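Local coordinates for protein 2-hydroxyisobutyryl-CoA synthetase (Aquincola tertiaricarbonis, PDB 6HDW) that belongs to the ANL superfamily of AMP-binding enzymes, joining a large N-terminal part to a smaller C-terminal domain, at residues A216-T221 and L247-E252; A49-L54 and S80-L85; G323-T328 and D344-T349; S384-A389 and T444-R449. All coordinates share one frame; numbering follows the deposited sequence.

Contact 1. Residues A216-T221 and L247-E252; sequences AAFYGT and LFFSGE. With 8LE ([[(2~{R},3~{S},4~{R},5~{R})-5-(6-aminopurin-9-yl)-3,4-bis(oxidanyl)oxolan-2-yl]methoxy-oxidanyl-phosphoryl] 2-methyl-2-oxidanyl-propanoate), chain B.
Tyr219 and Phe248 turn their rings to the same side of the sheet by different torsions: Tyr219 keeps CG opposite its own N (chi1 172°), whereas Phe248 holds CG between its N and carbonyl carbon (chi1 72°), which folds the ring back over the neighbouring strand. Tyr219 CB sits over one face of the Phe248 ring, 3.9 Å from its centroid, a CH-pi contact. The side chains cross at about a right angle, their ring planes are inclined at 53°, and Tyr219 CD1 lies 3.6 Å from Phe248 CE2. The phenol ends beside Ser250, where Tyr219 OH and Ser250 OG share a hydrogen bond of 2.6 Å. Ser250 OG has a second hydrogen bond, 2.7 Å to OAF of the bound 8LE, which places Tyr219 in the second shell, where it probably positions the serine. A water linking Tyr219 OH to Ser250 O would further restrain the phenol. The backbones run parallel: Phe248 N gives a nearly straight 2.8 Å bond to Phe218 O, and Ser250 N a weak one of 3.4 Å to Gly220 O. On the other side of the sheet Phe218 CD1 lies 3.7 Å from Leu247 CD2, and the Phe218 ring also meets that of Phe249. The segments belong to a beta-alpha-beta unit of strand 217-220, helix 222-234 and strand 246-249, central in a parallel sheet; Thr221 N-caps the helix and also bonds Phe465 O, Phe249 packs on helix 258-268, and Phe248 reaches Tyr273 of strand 271-274.

Contact 2. Residues A49-L54 and S80-L85; sequences AILGRL and SQLKSL
The flat groups that Leu51 and Leu82 cover are main-chain peptides, not rings. Leu51 CD1 stands almost squarely over one face of the Ser84-Leu85 peptide, 3.6 Å from Ser84 C, while its other methyl, CD2, comes within 3.7 Å of Lys83 O. The second plane is the carbonyl group of Leu54, over one face of which Leu82 CD2 rests, 3.7 Å from Leu54 C. Leucine methyls thus cover main-chain planes in both directions across the contact. Leu51 extends CG opposite its backbone N (chi1 169°), which carries both methyls out from the helix to the incoming chain; Leu82 has the same first torsion and meets it with CD1, 3.8 Å from Leu51 CD1. Leu54 and Leu85 cross at about a right angle and touch through their CD2 methyls, again 3.8 Å apart.

Residues 80-85 are the last part of the loop between helix 66-75 and helix 85-91, running into the latter, and they are laid against the long helix 43-64 in the helical N-terminal part of the chain. Ser84 is the N-cap of helix 85-91: its OG takes the N-H of Asp87, whose OD2 in return accepts Lys83 N. Leu82 O is bonded by Gln55 NE2 from the long helix, a polar tie beside the apolar leucines. Leu54 and Leu85 also pack on Tyr305 of strand 304-310, and Leu54 and Leu82 both reach Phe88. Lys83 points away from the helix and lies in the exposed part of the turn.

Contact 3. Residues G323-T328 and D344-T349; sequences GTPVYT and DLTLWT. With 8LE ([[(2~{R},3~{S},4~{R},5~{R})-5-(6-aminopurin-9-yl)-3,4-bis(oxidanyl)oxolan-2-yl]methoxy-oxidanyl-phosphoryl] 2-methyl-2-oxidanyl-propanoate), chain B.
The carbonyl oxygen of Asp344 is gripped from the neighbouring strand by Thr324, whose OG1 donates a 2.7 Å hydrogen bond lying in the carbonyl plane; Thr324 CA lies 3.3 Å from Asp344 O in a CA-H...O contact. Thr324 can do this because OG1 sits opposite its backbone N (chi1 -170°). Beside it, Pro325 CD also comes up to Asp344 O, at 3.4 Å. The carboxylate of Asp344 faces the other way and binds the ribose of 8LE in bidentate fashion: O2' donates to OD1 and O3' to OD2, each at 2.6 Å. OD2 also accepts a bond from a water that is also hydrogen-bonded to Tyr327 OH, so three donors hold the carboxylate and would limit its rotation. Further along, Gly323 and Thr346 form an antiparallel hydrogen-bonded pair, Gly323 N to Thr346 O at 2.8 Å and Thr346 N to Gly323 O at 2.9 Å. Thr346 CG2 lies 3.6 Å from Pro325 CG, the two side chains lying aslant. The short segment axes stand at 106° to each other, far from a flat hairpin. Ser342 OG, hydrogen-bonded to Pro325 O and Asp344 N, ties strand 322-329 to the broken strand 340-347. The hairpin is flanked in its antiparallel sheet by strand 304-310 beside 323-328 and by strand 366-369, where Ile366 packs on Asp344 and Thr346.

Contact 4. Residues S384-A389 and T444-R449; sequences SEIDAA and TVLGVR
Leu446 carries the tight part of this contact, its two methyls set against Glu385 and Ile386, whereas the exposed Val445 meets the buried Ala389 more loosely; together the segments bury 187 Å². Leu446 CD1 lies 3.8 Å from Ile386 CG1, the two side chains crossing at about a right angle. The other branch, CD2, comes equally near, 3.8 Å from Glu385 CB, and passes obliquely across the aliphatic base of that side chain. With CG opposite the carbonyl carbon (chi1 -57°), the Leu446 chain leans back over the other helix, although its CB does not aim there. Glu385 is partly exposed; its carboxylate turns to its own helix start, where OE1 accepts the N-H of Tyr382, while CB meets the leucine.

The contact joins two helices of the C-terminal alpha/beta domain: helix 383-391 and the last turn of helix 428-446. Both lean on the domain's mixed sheet, Ile386 reaching His400 and Ile402 of strand 399-403 and sharing Leu413 of strand 413-419 with Leu446; Ile381 touches both side chains as well. Gly447, at positive phi, ends the longer helix and turns the chain toward strand 450-454, while Val448 drops back onto Ile381 and Ile376.

On the Val445 side, Ala389 CB and Val445 CG2 are 4.1 Å apart. The other methyl of this valine is more distant still: Val445 CG1 only just approaches Glu385 O, at 4.5 Å.

Overall arrangement
Contacts 1 and 3 meet at the bound 8LE from different sheets: their nearest atoms are about 8 Å apart, and the ligand spans the gap, held by Ser250 at its OAF hydroxyl and by Asp344 at its ribose. Contact 4, in the C-terminal domain, touches neither: its nearest atoms are about 7 Å from those of contact 1 and about 8 Å from those of contact 3, and its Glu385 side chain is about 12 Å from the ligand. Contact 2 is remote, its centre about 42 Å from that of contact 4, yet it packs directly on the hairpin of contact 3, where Leu54 CD1 lies 3.7 Å from Thr328 CG2.

Contact 1. Residues A216-T221 and L247-E252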
# COMPACT_ATOMS: atom_id res chain seq x y z
N ALA A 216 -13.18 -13.17 6.67
CA ALA A 216 -13.87 -13.15 7.96
C ALA A 216 -13.95 -11.72 8.51
O ALA A 216 -14.87 -11.42 9.27
CB ALA A 216 -13.16 -14.05 8.95
N ALA A 217 -12.97 -10.85 8.15
CA ALA A 217 -12.89 -9.46 8.62
C ALA A 217 -12.51 -8.49 7.51
O ALA A 217 -11.78 -8.87 6.58
CB ALA A 217 -11.91 -9.35 9.78
N PHE A 218 -13.01 -7.25 7.59
CA PHE A 218 -12.75 -6.17 6.63
C PHE A 218 -12.36 -4.90 7.37
O PHE A 218 -13.05 -4.52 8.31
CB PHE A 218 -13.99 -5.89 5.75
CG PHE A 218 -13.88 -4.71 4.81
CD1 PHE A 218 -14.16 -3.42 5.25
CD2 PHE A 218 -13.54 -4.89 3.48
CE1 PHE A 218 -14.07 -2.33 4.38
CE2 PHE A 218 -13.46 -3.80 2.61
CZ PHE A 218 -13.72 -2.53 3.06
N TYR A 219 -11.30 -4.22 6.91
CA TYR A 219 -10.88 -2.94 7.47
C TYR A 219 -10.88 -1.86 6.40
O TYR A 219 -10.38 -2.08 5.30
CB TYR A 219 -9.48 -3.02 8.14
CG TYR A 219 -8.95 -1.65 8.55
CD1 TYR A 219 -9.34 -1.07 9.76
CD2 TYR A 219 -8.16 -0.90 7.69
CE1 TYR A 219 -8.91 0.21 10.12
CE2 TYR A 219 -7.74 0.39 8.03
CZ TYR A 219 -8.12 0.94 9.24
OH TYR A 219 -7.73 2.21 9.57
N GLY A 220 -11.36 -0.67 6.79
CA GLY A 220 -11.36 0.53 5.96
C GLY A 220 -12.11 1.64 6.65
O GLY A 220 -12.26 1.61 7.88
N THR A 221 -12.62 2.62 5.86
CA THR A 221 -13.45 3.71 6.39
C THR A 221 -14.93 3.29 6.30
O THR A 221 -15.27 2.51 5.40
CB THR A 221 -13.23 5.04 5.63
OG1 THR A 221 -13.59 4.91 4.25
CG2 THR A 221 -11.81 5.61 5.80
N LEU A 247 -16.68 -6.16 10.12
CA LEU A 247 -16.04 -5.04 9.44
C LEU A 247 -15.64 -4.13 10.59
O LEU A 247 -16.44 -3.90 11.50
CB LEU A 247 -17.02 -4.31 8.50
CG LEU A 247 -17.58 -5.10 7.32
CD1 LEU A 247 -18.96 -5.66 7.66
CD2 LEU A 247 -17.66 -4.23 6.06
N PHE A 248 -14.38 -3.69 10.60
CA PHE A 248 -13.88 -2.80 11.64
C PHE A 248 -13.32 -1.55 10.99
O PHE A 248 -12.61 -1.63 10.00
CB PHE A 248 -12.93 -3.51 12.62
CG PHE A 248 -11.55 -3.90 12.14
CD1 PHE A 248 -11.38 -5.00 11.31
CD2 PHE A 248 -10.42 -3.26 12.63
CE1 PHE A 248 -10.10 -5.40 10.90
CE2 PHE A 248 -9.14 -3.67 12.23
CZ PHE A 248 -8.99 -4.73 11.36
N PHE A 249 -13.75 -0.39 11.46
CA PHE A 249 -13.40 0.86 10.80
C PHE A 249 -12.80 1.90 11.70
O PHE A 249 -13.07 1.93 12.90
CB PHE A 249 -14.66 1.50 10.16
CG PHE A 249 -15.58 0.61 9.35
CD1 PHE A 249 -15.17 0.08 8.13
CD2 PHE A 249 -16.90 0.39 9.75
CE1 PHE A 249 -16.02 -0.73 7.38
CE2 PHE A 249 -17.76 -0.40 8.98
CZ PHE A 249 -17.32 -0.94 7.80
N SER A 250 -12.05 2.82 11.06
CA SER A 250 -11.47 4.04 11.63
C SER A 250 -11.33 5.10 10.53
O SER A 250 -11.43 4.79 9.34
CB SER A 250 -10.12 3.75 12.29
OG SER A 250 -9.06 3.63 11.35
N GLY A 251 -11.12 6.35 10.93
CA GLY A 251 -10.86 7.43 9.99
C GLY A 251 -11.82 8.58 10.07
O GLY A 251 -11.46 9.71 9.71
N GLU A 252 -13.05 8.31 10.52
CA GLU A 252 -14.13 9.29 10.58
C GLU A 252 -15.30 8.70 11.37
O GLU A 252 -15.34 7.48 11.53
CB GLU A 252 -14.60 9.60 9.14
CG GLU A 252 -14.87 8.35 8.30
CD GLU A 252 -15.59 8.52 6.98
OE1 GLU A 252 -15.63 9.66 6.45
OE2 GLU A 252 -16.09 7.50 6.46
C2 8LE B . -14.71 9.46 14.72
CAA 8LE B . -5.32 6.30 11.63
CAZ 8LE B . -6.78 6.77 11.79
CAB 8LE B . -7.22 6.64 13.26
OAF 8LE B . -7.63 5.92 11.02
CAS 8LE B . -6.93 8.22 11.28
OAD 8LE B . -7.74 8.50 10.40
OAQ 8LE B . -6.08 9.13 11.84
PBC 8LE B . -5.77 10.65 11.28
OAI 8LE B . -5.51 10.58 9.71
OAE 8LE B . -4.65 11.25 12.05
O5' 8LE B . -7.09 11.48 11.53
C5' 8LE B . -7.58 11.46 12.86
C4' 8LE B . -8.91 12.17 12.90
O4' 8LE B . -9.87 11.37 12.16
C3' 8LE B . -9.36 12.13 14.30
O3' 8LE B . -8.86 13.29 14.98
C2' 8LE B . -10.88 12.16 14.14
O2' 8LE B . -11.40 13.48 13.81
C1' 8LE B . -11.07 11.25 12.95
N9 8LE B . -11.33 9.83 13.36
C8 8LE B . -10.51 8.78 13.29
N7 8LE B . -11.15 7.72 13.77
C5 8LE B . -12.37 8.11 14.15
C4 8LE B . -12.48 9.43 13.89
N3 8LE B . -13.62 10.11 14.15
N1 8LE B . -14.58 8.09 14.98
C6 8LE B . -13.43 7.45 14.67
N6 8LE B . -13.31 6.15 14.89
O HOH W 1 -9.23 3.77 7.71

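Contact 2. Residues A49-L54 and S80-L85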
# COMPACT_ATOMS: atom_id res chain seq x y z
N ALA A 49 -0.61 1.72 38.04
CA ALA A 49 0.45 1.32 37.12
C ALA A 49 0.58 2.31 35.96
O ALA A 49 1.70 2.52 35.49
CB ALA A 49 0.18 -0.07 36.60
N ILE A 50 -0.54 2.94 35.52
CA ILE A 50 -0.56 3.94 34.45
C ILE A 50 0.23 5.18 34.88
O ILE A 50 1.08 5.65 34.12
CB ILE A 50 -2.00 4.26 33.95
CG1 ILE A 50 -2.55 3.08 33.12
CG2 ILE A 50 -2.05 5.57 33.14
CD1 ILE A 50 -4.04 2.98 33.09
N LEU A 51 -0.01 5.64 36.12
CA LEU A 51 0.69 6.77 36.74
C LEU A 51 2.19 6.45 36.84
O LEU A 51 3.02 7.32 36.54
CB LEU A 51 0.09 7.10 38.12
CG LEU A 51 0.87 8.08 39.02
CD1 LEU A 51 0.93 9.48 38.41
CD2 LEU A 51 0.29 8.10 40.43
N GLY A 52 2.50 5.21 37.22
CA GLY A 52 3.87 4.69 37.29
C GLY A 52 4.57 4.77 35.95
O GLY A 52 5.71 5.24 35.87
N ARG A 53 3.86 4.37 34.87
CA ARG A 53 4.34 4.39 33.49
C ARG A 53 4.49 5.82 32.95
O ARG A 53 5.44 6.10 32.21
CB ARG A 53 3.40 3.55 32.57
CG ARG A 53 3.84 3.46 31.09
CD ARG A 53 5.25 2.91 30.85
NE ARG A 53 5.44 1.58 31.46
CZ ARG A 53 5.07 0.43 30.90
NH1 ARG A 53 4.52 0.42 29.69
NH2 ARG A 53 5.25 -0.71 31.54
N LEU A 54 3.55 6.70 33.32
CA LEU A 54 3.48 8.12 32.95
C LEU A 54 4.74 8.83 33.43
O LEU A 54 5.29 9.66 32.71
CB LEU A 54 2.22 8.73 33.62
CG LEU A 54 1.12 9.37 32.76
CD1 LEU A 54 1.00 8.76 31.37
CD2 LEU A 54 -0.22 9.31 33.47
N SER A 80 9.18 15.11 38.09
CA SER A 80 9.10 14.83 39.52
C SER A 80 7.82 15.38 40.18
O SER A 80 7.46 14.91 41.26
CB SER A 80 10.33 15.37 40.24
OG SER A 80 10.39 16.78 40.16
N GLN A 81 7.16 16.37 39.53
CA GLN A 81 5.92 16.98 40.01
C GLN A 81 4.71 16.12 39.65
O GLN A 81 3.62 16.36 40.16
CB GLN A 81 5.75 18.40 39.45
CG GLN A 81 6.81 19.39 39.91
CD GLN A 81 6.69 20.69 39.16
OE1 GLN A 81 6.96 20.77 37.97
NE2 GLN A 81 6.25 21.73 39.84
N LEU A 82 4.89 15.13 38.77
CA LEU A 82 3.84 14.19 38.40
C LEU A 82 3.78 13.15 39.53
O LEU A 82 4.61 12.24 39.59
CB LEU A 82 4.13 13.57 37.01
CG LEU A 82 3.27 12.38 36.54
CD1 LEU A 82 1.79 12.70 36.54
CD2 LEU A 82 3.72 11.91 35.17
N LYS A 83 2.85 13.37 40.49
CA LYS A 83 2.68 12.53 41.68
C LYS A 83 1.30 11.85 41.72
O LYS A 83 1.08 10.97 42.56
CB LYS A 83 2.91 13.36 42.98
CG LYS A 83 4.19 14.20 43.02
CD LYS A 83 5.28 13.57 43.87
CE LYS A 83 6.26 14.58 44.40
NZ LYS A 83 5.77 15.23 45.65
N SER A 84 0.39 12.26 40.83
CA SER A 84 -0.97 11.73 40.69
C SER A 84 -1.51 12.00 39.28
O SER A 84 -0.89 12.76 38.53
CB SER A 84 -1.90 12.35 41.73
OG SER A 84 -2.15 13.72 41.47
N LEU A 85 -2.66 11.40 38.92
CA LEU A 85 -3.31 11.61 37.62
C LEU A 85 -3.88 13.04 37.52
O LEU A 85 -4.05 13.57 36.42
CB LEU A 85 -4.40 10.56 37.38
CG LEU A 85 -3.93 9.11 37.17
CD1 LEU A 85 -5.12 8.16 37.11
CD2 LEU A 85 -3.08 8.96 35.92

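Contact 3. Residues G323-T328 and D344-T349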
# COMPACT_ATOMS: atom_id res chain seq x y z
N GLY A 323 -16.54 15.97 26.10
CA GLY A 323 -15.24 16.63 26.12
C GLY A 323 -14.35 16.23 24.96
O GLY A 323 -14.77 15.51 24.05
N THR A 324 -13.09 16.69 25.00
CA THR A 324 -12.12 16.42 23.95
C THR A 324 -11.05 15.40 24.37
O THR A 324 -10.38 15.58 25.38
CB THR A 324 -11.51 17.73 23.39
OG1 THR A 324 -10.76 17.41 22.23
CG2 THR A 324 -10.63 18.48 24.38
N PRO A 325 -10.87 14.33 23.58
CA PRO A 325 -9.82 13.34 23.90
C PRO A 325 -8.39 13.91 23.85
O PRO A 325 -7.98 14.57 22.89
CB PRO A 325 -10.02 12.25 22.86
CG PRO A 325 -11.41 12.44 22.34
CD PRO A 325 -11.62 13.92 22.37
N VAL A 326 -7.65 13.68 24.93
CA VAL A 326 -6.25 14.06 25.10
C VAL A 326 -5.54 12.71 25.33
O VAL A 326 -5.99 11.93 26.18
CB VAL A 326 -6.06 15.10 26.25
CG1 VAL A 326 -4.59 15.28 26.63
CG2 VAL A 326 -6.67 16.45 25.86
N TYR A 327 -4.52 12.40 24.49
CA TYR A 327 -3.86 11.10 24.53
C TYR A 327 -2.37 11.11 24.87
O TYR A 327 -1.64 12.00 24.43
CB TYR A 327 -4.03 10.34 23.20
CG TYR A 327 -5.43 10.24 22.64
CD1 TYR A 327 -6.31 9.24 23.07
CD2 TYR A 327 -5.82 11.03 21.56
CE1 TYR A 327 -7.56 9.07 22.47
CE2 TYR A 327 -7.07 10.87 20.96
CZ TYR A 327 -7.94 9.89 21.42
OH TYR A 327 -9.18 9.73 20.85
N THR A 328 -1.93 10.06 25.60
CA THR A 328 -0.54 9.84 26.00
C THR A 328 -0.13 8.39 25.71
O THR A 328 -0.79 7.46 26.17
CB THR A 328 -0.28 10.25 27.47
OG1 THR A 328 -0.64 11.62 27.66
CG2 THR A 328 1.19 10.06 27.88
N ASP A 344 -11.15 16.76 18.86
CA ASP A 344 -12.39 16.04 18.57
C ASP A 344 -13.34 16.16 19.73
O ASP A 344 -12.93 16.58 20.80
CB ASP A 344 -12.09 14.56 18.30
CG ASP A 344 -11.20 14.34 17.09
OD1 ASP A 344 -11.53 14.88 16.02
OD2 ASP A 344 -10.21 13.60 17.22
N LEU A 345 -14.62 15.79 19.52
CA LEU A 345 -15.63 15.81 20.56
C LEU A 345 -16.15 14.39 20.79
O LEU A 345 -16.39 13.64 19.84
CB LEU A 345 -16.79 16.77 20.21
CG LEU A 345 -17.73 17.13 21.37
CD1 LEU A 345 -17.07 18.10 22.33
CD2 LEU A 345 -19.02 17.70 20.85
N THR A 346 -16.31 14.03 22.07
CA THR A 346 -16.83 12.74 22.50
C THR A 346 -17.55 12.87 23.85
O THR A 346 -17.62 13.96 24.41
CB THR A 346 -15.68 11.70 22.55
OG1 THR A 346 -16.25 10.40 22.67
CG2 THR A 346 -14.71 11.94 23.70
N LEU A 347 -18.04 11.75 24.37
CA LEU A 347 -18.68 11.58 25.66
C LEU A 347 -18.13 10.26 26.20
O LEU A 347 -18.11 9.26 25.48
CB LEU A 347 -20.21 11.50 25.53
CG LEU A 347 -21.00 11.47 26.85
CD1 LEU A 347 -22.28 12.26 26.72
CD2 LEU A 347 -21.32 10.05 27.28
N TRP A 348 -17.69 10.26 27.47
CA TRP A 348 -17.15 9.06 28.10
C TRP A 348 -17.93 8.65 29.35
O TRP A 348 -18.46 9.51 30.06
CB TRP A 348 -15.63 9.15 28.35
CG TRP A 348 -15.14 10.04 29.48
CD1 TRP A 348 -15.80 11.09 30.06
CD2 TRP A 348 -13.83 10.02 30.06
NE1 TRP A 348 -15.00 11.68 31.02
CE2 TRP A 348 -13.78 11.05 31.02
CE3 TRP A 348 -12.68 9.23 29.84
CZ2 TRP A 348 -12.63 11.31 31.79
CZ3 TRP A 348 -11.55 9.48 30.61
CH2 TRP A 348 -11.53 10.51 31.56
N THR A 349 -18.02 7.34 29.59
CA THR A 349 -18.71 6.77 30.76
C THR A 349 -17.82 5.71 31.41
O THR A 349 -16.85 5.26 30.79
CB THR A 349 -20.10 6.21 30.38
OG1 THR A 349 -19.95 5.21 29.37
CG2 THR A 349 -21.09 7.29 29.93
C2 8LE B . -14.71 9.46 14.72
CAA 8LE B . -5.32 6.30 11.63
CAZ 8LE B . -6.78 6.77 11.79
CAB 8LE B . -7.22 6.64 13.26
OAF 8LE B . -7.63 5.92 11.02
CAS 8LE B . -6.93 8.22 11.28
OAD 8LE B . -7.74 8.50 10.40
OAQ 8LE B . -6.08 9.13 11.84
PBC 8LE B . -5.77 10.65 11.28
OAI 8LE B . -5.51 10.58 9.71
OAE 8LE B . -4.65 11.25 12.05
O5' 8LE B . -7.09 11.48 11.53
C5' 8LE B . -7.58 11.46 12.86
C4' 8LE B . -8.91 12.17 12.90
O4' 8LE B . -9.87 11.37 12.16
C3' 8LE B . -9.36 12.13 14.30
O3' 8LE B . -8.86 13.29 14.98
C2' 8LE B . -10.88 12.16 14.14
O2' 8LE B . -11.40 13.48 13.81
C1' 8LE B . -11.07 11.25 12.95
N9 8LE B . -11.33 9.83 13.36
C8 8LE B . -10.51 8.78 13.29
N7 8LE B . -11.15 7.72 13.77
C5 8LE B . -12.37 8.11 14.15
C4 8LE B . -12.48 9.43 13.89
N3 8LE B . -13.62 10.11 14.15
N1 8LE B . -14.58 8.09 14.98
C6 8LE B . -13.43 7.45 14.67
N6 8LE B . -13.31 6.15 14.89
O HOH W 2 -9.67 11.30 18.58

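Contact 4. Residues S384-A389 and T444-R449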
# COMPACT_ATOMS: atom_id res chain seq x y z
N SER A 384 -21.89 15.05 11.24
CA SER A 384 -22.32 13.68 11.57
C SER A 384 -23.78 13.60 12.05
O SER A 384 -24.38 12.52 11.99
CB SER A 384 -21.38 13.05 12.59
OG SER A 384 -21.50 13.68 13.85
N GLU A 385 -24.33 14.73 12.56
CA GLU A 385 -25.72 14.80 13.03
C GLU A 385 -26.68 14.79 11.83
O GLU A 385 -27.76 14.21 11.91
CB GLU A 385 -25.96 16.05 13.90
CG GLU A 385 -25.22 16.04 15.23
CD GLU A 385 -25.32 17.33 16.02
OE1 GLU A 385 -25.09 18.41 15.44
OE2 GLU A 385 -25.60 17.25 17.24
N ILE A 386 -26.27 15.44 10.72
CA ILE A 386 -27.00 15.50 9.44
C ILE A 386 -26.94 14.11 8.78
O ILE A 386 -27.98 13.58 8.38
CB ILE A 386 -26.45 16.63 8.52
CG1 ILE A 386 -26.85 18.02 9.05
CG2 ILE A 386 -26.87 16.44 7.04
CD1 ILE A 386 -25.87 19.12 8.74
N ASP A 387 -25.72 13.52 8.71
CA ASP A 387 -25.47 12.19 8.16
C ASP A 387 -26.30 11.14 8.90
O ASP A 387 -26.91 10.31 8.24
CB ASP A 387 -23.97 11.84 8.22
CG ASP A 387 -23.59 10.58 7.47
OD1 ASP A 387 -24.00 10.43 6.30
OD2 ASP A 387 -22.84 9.75 8.04
N ALA A 388 -26.37 11.22 10.26
CA ALA A 388 -27.13 10.31 11.12
C ALA A 388 -28.64 10.37 10.86
O ALA A 388 -29.28 9.32 10.80
CB ALA A 388 -26.85 10.61 12.58
N ALA A 389 -29.21 11.59 10.73
CA ALA A 389 -30.65 11.81 10.50
C ALA A 389 -31.08 11.32 9.11
O ALA A 389 -32.08 10.61 9.01
CB ALA A 389 -30.99 13.29 10.67
N THR A 444 -36.54 18.78 12.66
CA THR A 444 -36.99 18.17 13.92
C THR A 444 -35.79 17.73 14.77
O THR A 444 -35.82 17.86 15.99
CB THR A 444 -37.97 17.01 13.63
OG1 THR A 444 -38.93 17.43 12.66
CG2 THR A 444 -38.69 16.52 14.89
N VAL A 445 -34.74 17.21 14.11
CA VAL A 445 -33.52 16.71 14.76
C VAL A 445 -32.64 17.86 15.27
O VAL A 445 -32.31 17.89 16.46
CB VAL A 445 -32.76 15.70 13.85
CG1 VAL A 445 -31.32 15.47 14.31
CG2 VAL A 445 -33.50 14.37 13.75
N LEU A 446 -32.27 18.80 14.38
CA LEU A 446 -31.37 19.91 14.69
C LEU A 446 -32.03 21.13 15.36
O LEU A 446 -31.38 21.81 16.16
CB LEU A 446 -30.61 20.36 13.44
CG LEU A 446 -29.78 19.31 12.69
CD1 LEU A 446 -29.12 19.92 11.49
CD2 LEU A 446 -28.71 18.67 13.60
N GLY A 447 -33.28 21.42 15.01
CA GLY A 447 -34.02 22.56 15.53
C GLY A 447 -33.78 23.84 14.75
O GLY A 447 -33.90 24.93 15.30
N VAL A 448 -33.41 23.70 13.45
CA VAL A 448 -33.12 24.80 12.53
C VAL A 448 -33.75 24.57 11.15
O VAL A 448 -33.91 23.42 10.75
CB VAL A 448 -31.60 25.12 12.40
CG1 VAL A 448 -31.04 25.74 13.67
CG2 VAL A 448 -30.78 23.89 11.99
N ARG A 449 -34.06 25.66 10.41
CA ARG A 449 -34.63 25.60 9.06
C ARG A 449 -33.62 24.94 8.10
O ARG A 449 -32.44 25.32 8.08
CB ARG A 449 -35.08 27.00 8.57
CG ARG A 449 -35.64 27.06 7.13
CD ARG A 449 -37.09 26.64 7.00
NE ARG A 449 -37.50 26.55 5.59
CZ ARG A 449 -37.54 25.43 4.88
NH1 ARG A 449 -37.21 24.27 5.43
NH2 ARG A 449 -37.92 25.45 3.61